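Local coordinates for protein alpha-acetolactate decarboxylase (Bacillus subtilis subsp. subtilis str. 168, PDB 5XNE) that catalyses the decarboxylation of (2S)-2-acetolactate to (R)-acetoin and carbon dioxide, a step in the biosynthesis of butanediol from pyruvate, at residues Y18-F22 with R208-T212; R106-Y110 with Q201-M205; I35-N39 with D68-C73; M10-L14 with D228-E233; F78-H84 with T196-K202. One frame throughout, in Å; residues are numbered along the deposited sequence.

Interaction 1: Y18-F22 with R208-T212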
# COMPACT_ATOMS: atom_id res chain seq x y z
N TYR B 18 4.11 2.57 19.21
CA TYR B 18 5.38 3.27 19.02
C TYR B 18 6.59 2.36 19.07
O TYR B 18 7.72 2.82 18.89
CB TYR B 18 5.54 4.38 20.05
CG TYR B 18 4.43 5.40 20.02
CD1 TYR B 18 3.84 5.79 18.82
CD2 TYR B 18 3.95 5.97 21.20
CE1 TYR B 18 2.81 6.73 18.79
CE2 TYR B 18 2.93 6.90 21.18
CZ TYR B 18 2.35 7.27 19.98
OH TYR B 18 1.33 8.19 19.96
N ASP B 19 6.38 1.07 19.32
CA ASP B 19 7.49 0.12 19.41
C ASP B 19 7.42 -0.85 18.24
O ASP B 19 6.50 -1.66 18.17
CB ASP B 19 7.45 -0.65 20.73
CG ASP B 19 7.79 0.22 21.94
OD1 ASP B 19 7.94 1.45 21.82
OD2 ASP B 19 7.90 -0.36 23.04
N GLY B 20 8.37 -0.77 17.31
CA GLY B 20 8.44 -1.74 16.23
C GLY B 20 9.59 -2.71 16.41
O GLY B 20 10.28 -2.69 17.43
N ASP B 21 9.80 -3.58 15.42
CA ASP B 21 10.91 -4.51 15.48
C ASP B 21 11.93 -4.31 14.37
O ASP B 21 12.88 -5.08 14.25
CB ASP B 21 10.39 -5.96 15.47
CG ASP B 21 9.66 -6.32 14.19
OD1 ASP B 21 9.35 -5.41 13.38
OD2 ASP B 21 9.38 -7.52 13.99
N PHE B 22 11.76 -3.26 13.56
CA PHE B 22 12.76 -2.98 12.53
C PHE B 22 14.05 -2.44 13.13
O PHE B 22 14.05 -1.41 13.81
CB PHE B 22 12.24 -2.00 11.49
CG PHE B 22 13.24 -1.69 10.40
CD1 PHE B 22 13.39 -2.55 9.32
CD2 PHE B 22 14.02 -0.55 10.45
CE1 PHE B 22 14.32 -2.27 8.32
CE2 PHE B 22 14.95 -0.27 9.45
CZ PHE B 22 15.10 -1.13 8.40
N ARG B 208 6.46 -3.59 4.62
CA ARG B 208 6.86 -4.64 5.57
C ARG B 208 6.13 -4.44 6.89
O ARG B 208 6.26 -3.40 7.53
CB ARG B 208 8.37 -4.61 5.78
CG ARG B 208 8.87 -5.47 6.93
CD ARG B 208 8.57 -6.94 6.73
NE ARG B 208 9.53 -7.76 7.47
CZ ARG B 208 9.51 -7.95 8.78
NH1 ARG B 208 8.57 -7.39 9.52
NH2 ARG B 208 10.43 -8.71 9.37
N LEU B 209 5.35 -5.44 7.30
CA LEU B 209 4.62 -5.36 8.57
C LEU B 209 5.45 -5.95 9.70
O LEU B 209 6.11 -6.96 9.52
CB LEU B 209 3.28 -6.09 8.45
CG LEU B 209 2.46 -5.66 7.23
CD1 LEU B 209 1.22 -6.53 7.07
CD2 LEU B 209 2.12 -4.18 7.38
N PRO B 210 5.41 -5.31 10.88
CA PRO B 210 6.22 -5.81 12.00
C PRO B 210 5.66 -7.09 12.60
O PRO B 210 4.45 -7.30 12.60
CB PRO B 210 6.16 -4.67 13.02
CG PRO B 210 4.93 -3.91 12.70
CD PRO B 210 4.65 -4.09 11.22
N ASN B 211 6.55 -7.94 13.10
CA ASN B 211 6.14 -9.16 13.77
C ASN B 211 6.06 -8.90 15.26
O ASN B 211 6.82 -9.46 16.04
CB ASN B 211 7.12 -10.28 13.46
CG ASN B 211 6.62 -11.62 13.91
OD1 ASN B 211 5.42 -11.87 13.92
ND2 ASN B 211 7.53 -12.50 14.29
N THR B 212 5.17 -7.99 15.64
CA THR B 212 4.99 -7.63 17.04
C THR B 212 3.55 -7.84 17.47
O THR B 212 2.60 -7.63 16.70
CB THR B 212 5.35 -6.17 17.32
OG1 THR B 212 4.44 -5.33 16.62
CG2 THR B 212 6.79 -5.85 16.89
O HOH W 1 5.20 -2.69 15.89
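The carboxylate of D21 lies against an inverse gamma turn centred on N211, in the loop that leads from strand 195-208 to helix 213-217. Its two oxygens do different work. OD2 accepts the backbone N-H of the turn, with D21 OD2 to N211 N 3.0 Å and an angle of 147° at the hydrogen; the donor comes from above the carboxylate, 42° out of its plane. D21 OD1 rests on the proline, 3.3 Å from P210 CB, the two side chains crossing at about a right angle. This placement follows from chi1 of D21 (63°), which tucks CG between the backbone N and the carbonyl carbon. With an alanine here, N211 N would probably lose its side-chain acceptor and the turn would be held less firmly to the 18-22 loop. Beside the carboxylate, T212 CG2 packs 3.9 Å from D21 CB. R208 NH1 stays 4.4 Å from D21 OD1, beyond a salt bridge, so any attraction there is probably long-range. T212 is also the N-cap of helix 213-217, its OG1 bonded to F215 N. T212 OG1 also meets a water at 2.8 Å, and the water donates to D19 O at 2.8 Å.

Interaction 2: R106-Y110 with Q201-M205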
# COMPACT_ATOMS: atom_id res chain seq x y z
N ARG B 106 1.31 11.98 -10.77
CA ARG B 106 0.93 12.04 -9.36
C ARG B 106 0.58 10.66 -8.80
O ARG B 106 0.18 10.54 -7.64
CB ARG B 106 -0.24 12.99 -9.18
CG ARG B 106 0.12 14.45 -9.34
CD ARG B 106 -0.47 15.11 -8.13
NE ARG B 106 0.05 16.42 -7.78
CZ ARG B 106 -0.47 17.14 -6.79
NH1 ARG B 106 -1.49 16.65 -6.09
NH2 ARG B 106 0.01 18.33 -6.48
N ASN B 107 0.74 9.62 -9.61
CA ASN B 107 0.37 8.27 -9.20
C ASN B 107 1.57 7.39 -8.89
O ASN B 107 1.43 6.19 -8.68
CB ASN B 107 -0.49 7.62 -10.29
CG ASN B 107 -1.70 8.46 -10.63
OD1 ASN B 107 -2.29 9.11 -9.76
ND2 ASN B 107 -2.09 8.45 -11.91
N LEU B 108 2.76 8.00 -8.88
CA LEU B 108 4.00 7.28 -8.60
C LEU B 108 4.60 7.75 -7.28
O LEU B 108 4.16 8.75 -6.73
CB LEU B 108 5.02 7.47 -9.72
CG LEU B 108 4.54 7.08 -11.11
CD1 LEU B 108 5.66 7.36 -12.12
CD2 LEU B 108 4.12 5.62 -11.14
N PHE B 109 5.59 7.02 -6.79
CA PHE B 109 6.32 7.42 -5.58
C PHE B 109 7.60 8.16 -5.94
O PHE B 109 8.27 7.79 -6.91
CB PHE B 109 6.67 6.19 -4.74
CG PHE B 109 5.48 5.49 -4.14
CD1 PHE B 109 4.68 4.64 -4.92
CD2 PHE B 109 5.16 5.66 -2.80
CE1 PHE B 109 3.57 4.01 -4.36
CE2 PHE B 109 4.06 5.02 -2.24
CZ PHE B 109 3.27 4.20 -3.02
N TYR B 110 7.95 9.20 -5.18
CA TYR B 110 9.20 9.92 -5.41
C TYR B 110 9.96 10.14 -4.12
O TYR B 110 9.35 10.39 -3.07
CB TYR B 110 8.96 11.28 -6.08
CG TYR B 110 8.22 11.19 -7.38
CD1 TYR B 110 6.83 11.22 -7.40
CD2 TYR B 110 8.89 11.04 -8.59
CE1 TYR B 110 6.12 11.12 -8.59
CE2 TYR B 110 8.20 10.93 -9.78
CZ TYR B 110 6.81 10.97 -9.77
OH TYR B 110 6.10 10.87 -10.96
N GLN B 201 12.46 8.71 -8.93
CA GLN B 201 11.15 8.13 -9.20
C GLN B 201 11.16 6.63 -8.91
O GLN B 201 12.08 5.92 -9.32
CB GLN B 201 10.75 8.39 -10.66
CG GLN B 201 9.50 7.65 -11.12
CD GLN B 201 9.20 7.93 -12.58
OE1 GLN B 201 9.05 9.08 -12.98
NE2 GLN B 201 9.11 6.87 -13.39
N LYS B 202 10.15 6.14 -8.21
CA LYS B 202 10.08 4.71 -7.88
C LYS B 202 8.74 4.08 -8.33
O LYS B 202 7.68 4.69 -8.14
CB LYS B 202 10.28 4.51 -6.37
CG LYS B 202 11.66 4.94 -5.85
CD LYS B 202 12.77 4.22 -6.60
CE LYS B 202 14.15 4.60 -6.10
NZ LYS B 202 14.28 6.04 -6.13
N MET B 203 8.82 2.87 -8.90
CA MET B 203 7.64 2.18 -9.44
C MET B 203 7.10 1.09 -8.53
O MET B 203 6.14 0.41 -8.88
CB MET B 203 7.96 1.55 -10.80
CG MET B 203 8.48 2.51 -11.84
SD MET B 203 7.29 3.81 -12.17
CE MET B 203 6.11 2.96 -13.24
N ASN B 204 7.74 0.88 -7.39
CA ASN B 204 7.31 -0.13 -6.43
C ASN B 204 7.26 0.44 -5.03
O ASN B 204 8.07 1.29 -4.68
CB ASN B 204 8.26 -1.34 -6.39
CG ASN B 204 8.26 -2.17 -7.66
OD1 ASN B 204 7.58 -3.21 -7.75
ND2 ASN B 204 9.04 -1.73 -8.64
N MET B 205 6.31 -0.03 -4.24
CA MET B 205 6.34 0.20 -2.81
C MET B 205 6.25 -1.15 -2.13
O MET B 205 5.27 -1.88 -2.34
CB MET B 205 5.21 1.09 -2.33
CG MET B 205 5.24 1.23 -0.81
SD MET B 205 3.67 1.63 -0.07
CE MET B 205 2.66 0.26 -0.61
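An antiparallel beta ladder between strands 109-115 and 195-208 brings F109 opposite K202 as a hydrogen-bonded pair and Y110 opposite Q201 as a non-hydrogen-bonded pair. The bonds of the first pair are unequal: K202 N to F109 O is 2.8 Å with 165° at the hydrogen, whereas F109 N to K202 O is weak at 3.4 Å. The weaker bond lies at the first residue of strand 109-115, where the chain enters the ladder. On the face that carries F109 and K202, the phenyl ring reaches past the lysine to M205. M205 CB sits over one face of the F109 ring, 4.0 Å from the centroid and offset toward the rim, a CH-pi contact. The M205 chain, extended through CG (chi1 176°) and bent only at chi3, leaves SD oblique to the same ring, 4.8 Å from the F109 centroid, a Met-aromatic contact. The Y110 and Q201 side chains run alongside each other in the same direction, Y110 CE2 lying 3.7 Å from Q201 CB, with ring and amide planes 84° apart. L108 fills in beyond, its CD1 3.6 Å from Q201 CD and its CD2 3.8 Å from M203 SD. Strand 3-7 packs on F109 and K202 through I4, strand 151-160 continues the pairing at Y110, and N204 and M205 pair antiparallel with a strand of the second subunit, carrying the sheet across the interface.

Interaction 3: I35-N39 with D68-C73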
# COMPACT_ATOMS: atom_id res chain seq x y z
N ILE B 35 13.39 8.59 5.85
CA ILE B 35 12.88 9.36 6.99
C ILE B 35 12.00 8.45 7.84
O ILE B 35 11.63 7.36 7.43
CB ILE B 35 12.05 10.59 6.55
CG1 ILE B 35 10.84 10.17 5.71
CG2 ILE B 35 12.91 11.60 5.80
CD1 ILE B 35 9.83 11.30 5.47
N GLY B 36 11.69 8.91 9.05
CA GLY B 36 10.81 8.13 9.90
C GLY B 36 10.99 8.53 11.34
O GLY B 36 11.35 9.68 11.65
N THR B 37 10.71 7.60 12.23
CA THR B 37 10.90 7.85 13.65
C THR B 37 11.52 6.61 14.28
O THR B 37 11.94 5.68 13.59
CB THR B 37 9.58 8.26 14.33
OG1 THR B 37 9.83 8.66 15.68
CG2 THR B 37 8.56 7.10 14.31
N PHE B 38 11.62 6.63 15.60
CA PHE B 38 12.28 5.57 16.36
C PHE B 38 11.31 4.99 17.37
O PHE B 38 10.26 5.58 17.63
CB PHE B 38 13.51 6.10 17.09
CG PHE B 38 14.61 6.57 16.19
CD1 PHE B 38 14.52 7.79 15.54
CD2 PHE B 38 15.74 5.79 16.01
CE1 PHE B 38 15.54 8.21 14.70
CE2 PHE B 38 16.77 6.22 15.18
CZ PHE B 38 16.67 7.42 14.53
N ASN B 39 11.68 3.86 17.97
CA ASN B 39 10.85 3.30 19.03
C ASN B 39 10.64 4.33 20.14
O ASN B 39 11.52 5.16 20.42
CB ASN B 39 11.46 2.02 19.57
CG ASN B 39 11.02 0.80 18.77
OD1 ASN B 39 10.62 0.92 17.60
ND2 ASN B 39 11.09 -0.39 19.39
N ASP B 68 19.29 0.33 17.20
CA ASP B 68 18.20 1.30 17.14
C ASP B 68 17.00 0.64 16.46
O ASP B 68 17.16 -0.07 15.46
CB ASP B 68 18.62 2.56 16.39
CG ASP B 68 19.66 3.39 17.14
OD1 ASP B 68 19.82 3.23 18.38
OD2 ASP B 68 20.29 4.24 16.48
N ARG B 69 15.81 0.84 17.01
CA ARG B 69 14.59 0.22 16.46
C ARG B 69 13.60 1.28 16.01
O ARG B 69 13.60 2.40 16.51
CB ARG B 69 13.92 -0.70 17.49
CG ARG B 69 14.77 -1.90 17.90
CD ARG B 69 14.16 -2.70 19.09
NE ARG B 69 12.80 -3.21 18.90
CZ ARG B 69 12.18 -4.03 19.75
NH1 ARG B 69 12.82 -4.44 20.85
NH2 ARG B 69 10.94 -4.47 19.52
N SER B 70 12.74 0.91 15.05
CA SER B 70 11.72 1.83 14.57
C SER B 70 10.36 1.18 14.35
O SER B 70 10.29 0.07 13.83
CB SER B 70 12.15 2.47 13.25
OG SER B 70 11.08 3.26 12.75
N PRO B 71 9.27 1.90 14.69
CA PRO B 71 7.91 1.48 14.38
C PRO B 71 7.41 1.96 13.03
O PRO B 71 6.34 1.53 12.59
CB PRO B 71 7.08 2.14 15.49
CG PRO B 71 7.81 3.46 15.71
CD PRO B 71 9.29 3.13 15.51
N PHE B 72 8.15 2.87 12.39
CA PHE B 72 7.68 3.53 11.17
C PHE B 72 8.82 4.29 10.51
O PHE B 72 9.41 5.18 11.12
CB PHE B 72 6.54 4.50 11.49
CG PHE B 72 6.02 5.23 10.28
CD1 PHE B 72 5.13 4.60 9.42
CD2 PHE B 72 6.42 6.52 9.99
CE1 PHE B 72 4.64 5.25 8.29
CE2 PHE B 72 5.93 7.18 8.86
CZ PHE B 72 5.04 6.53 8.01
N CYS B 73 9.10 3.95 9.26
CA CYS B 73 10.12 4.65 8.49
C CYS B 73 10.00 4.22 7.03
O CYS B 73 9.28 3.26 6.71
CB CYS B 73 11.53 4.39 9.06
SG CYS B 73 11.93 2.68 9.51
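G36 and C73 form an antiparallel non-hydrogen-bonded pair so close that their CA atoms are 3.8 Å apart, the tight end of the contact. The backbone angles of G36 (phi 159°, psi -153°) would jam a CB against the preceding carbonyl, and also into C73 CB and F72 O; only a residue without a side chain fits. Next to it T37 N donates almost straight to F72 O, at 3.0 Å. S70 OG then works twice: it donates to T37 O at 2.7 Å, from above the carbonyl plane, and accepts F72 N at 3.0 Å, which closes an ST turn. With OG opposite its backbone N (chi1 175°), S70 spans both.

The other end lies nearer solvent, with R69 exposed. N39 N still donates to R69 O, 2.8 Å away, but the side chains merely lie against each other: N39 ND2 stands over one face of the R69 guanidinium, 3.3 Å from R69 NE. Both are donors, so no bond joins them; the two groups turn instead to the backbone of G20, R69 NH2 donating to G20 O and N39 OD1 accepting G20 N. At the tight end I35 packs on the zinc ligands H173 and H175. The chemistry implies a backbone-driven join, in which one serine hydroxyl satisfies buried carbonyl and amide groups, while the N39 and R69 side chains bind the 18-22 loop.

Interaction 4: M10-L14 with D228-E233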
# COMPACT_ATOMS: atom_id res chain seq x y z
N MET B 10 1.31 4.32 8.87
CA MET B 10 1.05 5.53 9.62
C MET B 10 -0.14 5.34 10.55
O MET B 10 -0.15 5.87 11.66
CB MET B 10 0.81 6.72 8.67
CG MET B 10 0.61 8.03 9.38
SD MET B 10 2.11 8.54 10.24
CE MET B 10 1.53 9.99 11.11
N THR B 11 -1.12 4.56 10.11
CA THR B 11 -2.28 4.37 10.99
C THR B 11 -1.93 3.57 12.25
O THR B 11 -2.59 3.75 13.28
CB THR B 11 -3.42 3.70 10.26
OG1 THR B 11 -2.99 2.45 9.72
CG2 THR B 11 -3.95 4.63 9.13
N SER B 12 -0.92 2.71 12.19
CA SER B 12 -0.47 2.03 13.42
C SER B 12 0.18 3.02 14.37
O SER B 12 -0.03 2.97 15.60
CB SER B 12 0.48 0.86 13.09
OG SER B 12 0.86 0.14 14.27
N LEU B 13 0.96 3.95 13.82
CA LEU B 13 1.53 5.01 14.62
C LEU B 13 0.43 5.87 15.26
O LEU B 13 0.50 6.20 16.45
CB LEU B 13 2.47 5.87 13.77
CG LEU B 13 3.69 6.50 14.44
CD1 LEU B 13 4.66 5.46 15.00
CD2 LEU B 13 4.38 7.45 13.46
N LEU B 14 -0.61 6.19 14.49
CA LEU B 14 -1.74 6.97 15.02
C LEU B 14 -2.34 6.30 16.25
O LEU B 14 -2.72 6.97 17.20
CB LEU B 14 -2.82 7.15 13.96
CG LEU B 14 -2.57 8.11 12.79
CD1 LEU B 14 -3.82 8.15 11.91
CD2 LEU B 14 -2.20 9.50 13.29
N ASP B 228 -6.65 12.76 10.85
CA ASP B 228 -5.76 12.61 11.99
C ASP B 228 -4.32 12.73 11.51
O ASP B 228 -3.48 13.30 12.20
CB ASP B 228 -6.01 11.28 12.70
CG ASP B 228 -7.29 11.29 13.53
OD1 ASP B 228 -7.91 12.37 13.67
OD2 ASP B 228 -7.67 10.23 14.06
N ILE B 229 -4.05 12.23 10.31
CA ILE B 229 -2.73 12.39 9.71
C ILE B 229 -2.46 13.87 9.41
O ILE B 229 -1.37 14.38 9.68
CB ILE B 229 -2.58 11.54 8.43
CG1 ILE B 229 -2.46 10.06 8.81
CG2 ILE B 229 -1.34 11.96 7.62
CD1 ILE B 229 -2.41 9.10 7.63
N GLU B 230 -3.47 14.58 8.88
CA GLU B 230 -3.34 16.02 8.67
C GLU B 230 -2.94 16.73 9.95
O GLU B 230 -2.07 17.60 9.95
CB GLU B 230 -4.65 16.62 8.16
CG GLU B 230 -4.94 16.37 6.69
CD GLU B 230 -5.94 17.38 6.15
OE1 GLU B 230 -6.24 18.36 6.86
OE2 GLU B 230 -6.43 17.18 5.01
N THR B 231 -3.58 16.34 11.05
CA THR B 231 -3.35 16.95 12.35
C THR B 231 -1.94 16.72 12.88
O THR B 231 -1.28 17.65 13.33
CB THR B 231 -4.36 16.43 13.38
OG1 THR B 231 -5.67 16.92 13.05
CG2 THR B 231 -3.98 16.88 14.79
N THR B 232 -1.48 15.47 12.82
CA THR B 232 -0.18 15.13 13.40
C THR B 232 0.97 15.61 12.52
O THR B 232 2.03 15.98 13.03
CB THR B 232 -0.04 13.60 13.65
OG1 THR B 232 -0.07 12.90 12.40
CG2 THR B 232 -1.18 13.08 14.54
N GLU B 233 0.75 15.65 11.21
CA GLU B 233 1.87 15.89 10.30
C GLU B 233 2.04 17.35 9.94
O GLU B 233 3.07 17.74 9.39
CB GLU B 233 1.68 15.06 9.03
CG GLU B 233 1.64 13.57 9.29
CD GLU B 233 2.83 13.09 10.11
OE1 GLU B 233 3.88 12.79 9.50
OE2 GLU B 233 2.71 13.00 11.35
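M10 holds CG opposite its backbone N (chi1 -177°) and then bends at chi2 (65°), a shape that lays CG on I229 and carries the methyl on to the end of helix 225-232. M10 CG is 3.7 Å from I229 CD1. Further out, M10 CE comes to rest over one face of the E233 carboxylate, 3.2 Å from E233 OE2, the two side chains approaching from opposite directions. The same methyl, M10 CE, lies 3.6 Å from T232 OG1. That hydroxyl sits between the backbone N and the carbonyl carbon of its own residue, from where T232 OG1 donates to E233 OE2 at 3.0 Å, on the anti side and slightly out of the carboxylate plane. The bond probably restricts rotation of the glutamate, whose OE2 also has a long, weak ion pair with R124.

One turn on, L14 spreads its two methyls. L14 CD1 sits 3.9 Å from I229 CG1 and equally close to D228 CB, the leucine and isoleucine crossing at about a right angle; L14 CD2 meets T232 CG2, again at 3.9 Å. No hydrogen bond joins the two segments. Their helix axes pass 11.0 Å apart at 73°, a wide spacing bridged by M10, L14 and I229, and helix 136-139 covers the site through M136 and V137. The arrangement is that of helices packed beside a metal centre: the E233 side chain comes within about 4 Å of the zinc ion, and its backbone O accepts from NE2 of the zinc ligand H186.

Interaction 5: F78-H84 with T196-K202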
# COMPACT_ATOMS: atom_id res chain seq x y z
N PHE B 78 18.51 6.06 -3.44
CA PHE B 78 18.25 7.29 -4.17
C PHE B 78 19.06 7.32 -5.46
O PHE B 78 20.26 7.03 -5.45
CB PHE B 78 18.58 8.49 -3.30
CG PHE B 78 18.07 9.80 -3.85
CD1 PHE B 78 18.77 10.48 -4.83
CD2 PHE B 78 16.89 10.35 -3.37
CE1 PHE B 78 18.30 11.68 -5.34
CE2 PHE B 78 16.41 11.55 -3.85
CZ PHE B 78 17.12 12.23 -4.84
N THR B 79 18.39 7.65 -6.55
CA THR B 79 19.05 7.84 -7.84
C THR B 79 18.65 9.20 -8.37
O THR B 79 17.48 9.56 -8.34
CB THR B 79 18.68 6.74 -8.85
OG1 THR B 79 17.28 6.83 -9.14
CG2 THR B 79 18.98 5.36 -8.27
N PRO B 80 19.62 9.98 -8.88
CA PRO B 80 19.29 11.34 -9.30
C PRO B 80 18.59 11.42 -10.66
O PRO B 80 19.20 11.82 -11.65
CB PRO B 80 20.66 12.02 -9.35
CG PRO B 80 21.61 10.91 -9.64
CD PRO B 80 21.06 9.70 -8.94
N ASP B 81 17.31 11.05 -10.71
CA ASP B 81 16.59 10.98 -11.98
C ASP B 81 16.28 12.35 -12.58
O ASP B 81 16.27 12.51 -13.81
CB ASP B 81 15.28 10.21 -11.80
CG ASP B 81 15.50 8.81 -11.27
OD1 ASP B 81 16.61 8.27 -11.43
OD2 ASP B 81 14.56 8.24 -10.69
N MET B 82 15.99 13.31 -11.72
CA MET B 82 15.64 14.67 -12.15
C MET B 82 16.32 15.69 -11.26
O MET B 82 16.43 15.51 -10.04
CB MET B 82 14.13 14.88 -12.13
CG MET B 82 13.34 13.97 -13.07
SD MET B 82 11.56 13.95 -12.74
CE MET B 82 11.45 12.63 -11.54
N THR B 83 16.77 16.79 -11.86
CA THR B 83 17.30 17.89 -11.07
C THR B 83 16.62 19.20 -11.45
O THR B 83 16.13 19.36 -12.57
CB THR B 83 18.82 18.04 -11.24
OG1 THR B 83 19.10 18.45 -12.59
CG2 THR B 83 19.52 16.74 -10.94
N HIS B 84 16.59 20.12 -10.50
CA HIS B 84 15.91 21.39 -10.69
C HIS B 84 16.59 22.40 -9.78
O HIS B 84 17.06 22.04 -8.70
CB HIS B 84 14.42 21.26 -10.37
CG HIS B 84 13.58 22.38 -10.90
ND1 HIS B 84 13.59 22.74 -12.23
CD2 HIS B 84 12.71 23.20 -10.29
CE1 HIS B 84 12.75 23.74 -12.41
NE2 HIS B 84 12.20 24.05 -11.25
N THR B 196 19.38 23.38 -4.62
CA THR B 196 19.32 22.39 -5.68
C THR B 196 18.31 21.31 -5.28
O THR B 196 18.30 20.85 -4.13
CB THR B 196 20.70 21.76 -5.97
OG1 THR B 196 20.56 20.71 -6.93
CG2 THR B 196 21.32 21.21 -4.70
N VAL B 197 17.45 20.95 -6.23
CA VAL B 197 16.49 19.87 -6.02
C VAL B 197 16.92 18.64 -6.80
O VAL B 197 17.39 18.73 -7.94
CB VAL B 197 15.08 20.26 -6.45
CG1 VAL B 197 14.08 19.17 -6.08
CG2 VAL B 197 14.68 21.57 -5.80
N THR B 198 16.78 17.47 -6.18
CA THR B 198 17.03 16.21 -6.86
C THR B 198 15.86 15.30 -6.53
O THR B 198 15.41 15.25 -5.38
CB THR B 198 18.36 15.58 -6.42
OG1 THR B 198 19.40 16.56 -6.49
CG2 THR B 198 18.73 14.45 -7.34
N ILE B 199 15.35 14.60 -7.55
CA ILE B 199 14.16 13.75 -7.40
C ILE B 199 14.43 12.35 -7.96
O ILE B 199 15.08 12.19 -9.01
CB ILE B 199 12.94 14.37 -8.11
CG1 ILE B 199 12.64 15.76 -7.53
CG2 ILE B 199 11.71 13.48 -7.98
CD1 ILE B 199 11.47 16.47 -8.17
N SER B 200 13.94 11.34 -7.25
CA SER B 200 14.13 9.95 -7.65
C SER B 200 12.76 9.27 -7.76
O SER B 200 11.98 9.28 -6.81
CB SER B 200 15.02 9.22 -6.63
OG SER B 200 15.37 7.92 -7.07
N GLN B 201 12.46 8.71 -8.93
CA GLN B 201 11.15 8.13 -9.20
C GLN B 201 11.16 6.63 -8.91
O GLN B 201 12.08 5.92 -9.32
CB GLN B 201 10.75 8.39 -10.66
CG GLN B 201 9.50 7.65 -11.12
CD GLN B 201 9.20 7.93 -12.58
OE1 GLN B 201 9.05 9.08 -12.98
NE2 GLN B 201 9.11 6.87 -13.39
N LYS B 202 10.15 6.14 -8.21
CA LYS B 202 10.08 4.71 -7.88
C LYS B 202 8.74 4.08 -8.33
O LYS B 202 7.68 4.69 -8.14
CB LYS B 202 10.28 4.51 -6.37
CG LYS B 202 11.66 4.94 -5.85
CD LYS B 202 12.77 4.22 -6.60
CE LYS B 202 14.15 4.60 -6.10
NZ LYS B 202 14.28 6.04 -6.13
O HOH W 2 14.82 5.70 -9.50
O HOH W 3 14.20 5.65 -11.51
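D81 OD2 accepts the backbone N-H of Q201 at 2.8 Å with 164° at the hydrogen, on the anti side of the carboxylate, and takes a further bond from water, whose two sites are too close to be filled together. D81 OD1 receives T79 OG1 at 2.8 Å, and T79 OG1 accepts S200 OG at 3.0 Å. A classic beta bulge sets D81 and M82 together against I199, whose O takes M82 N and, weakly, D81 N, at the start of the antiparallel ladder of strands 82-86 and 195-208. Beyond it, V197 N meets H84 O at 2.7 Å. S200 CB lies over the centre of the F78 ring, 3.9 Å from the centroid and 11° off the normal, a CH-pi contact, while T198 CG2 meets the ring edge 3.4 Å from F78 CE1. A serine in place of F78 would probably leave S200 CB and the T198 methyl without their aromatic cover and open a gap beside F33. On the opposite face of the sheet M82 CE touches I199 CG2 at 3.7 Å. The chemistry is consistent with the D81 carboxylate standing in for a backbone acceptor of Q201 N where the bulge interrupts the ladder.

How the interactions relate
Read from the N terminus, helix 10-14 opens interaction 4, whose loop runs to the C-terminal helix 225-232 and encloses all the others. Inside it, interaction 1 joins 18-22 to the end of strand 195-208, and interactions 2, 3 and 5 nest within that loop. Interaction 3 closes first, at 68-73, before 78-84 and then 106-110 open the two loops of interactions 5 and 2. These overlap, since both end on strand 195-208 and share Q201 and K202, setting it between strands 82-86 and 109-115. G20 ties interaction 1 to interaction 3, and L13 packs interaction 4 against P71 and F72. Interactions 3 and 5 lie on opposite sides of the chain's centre.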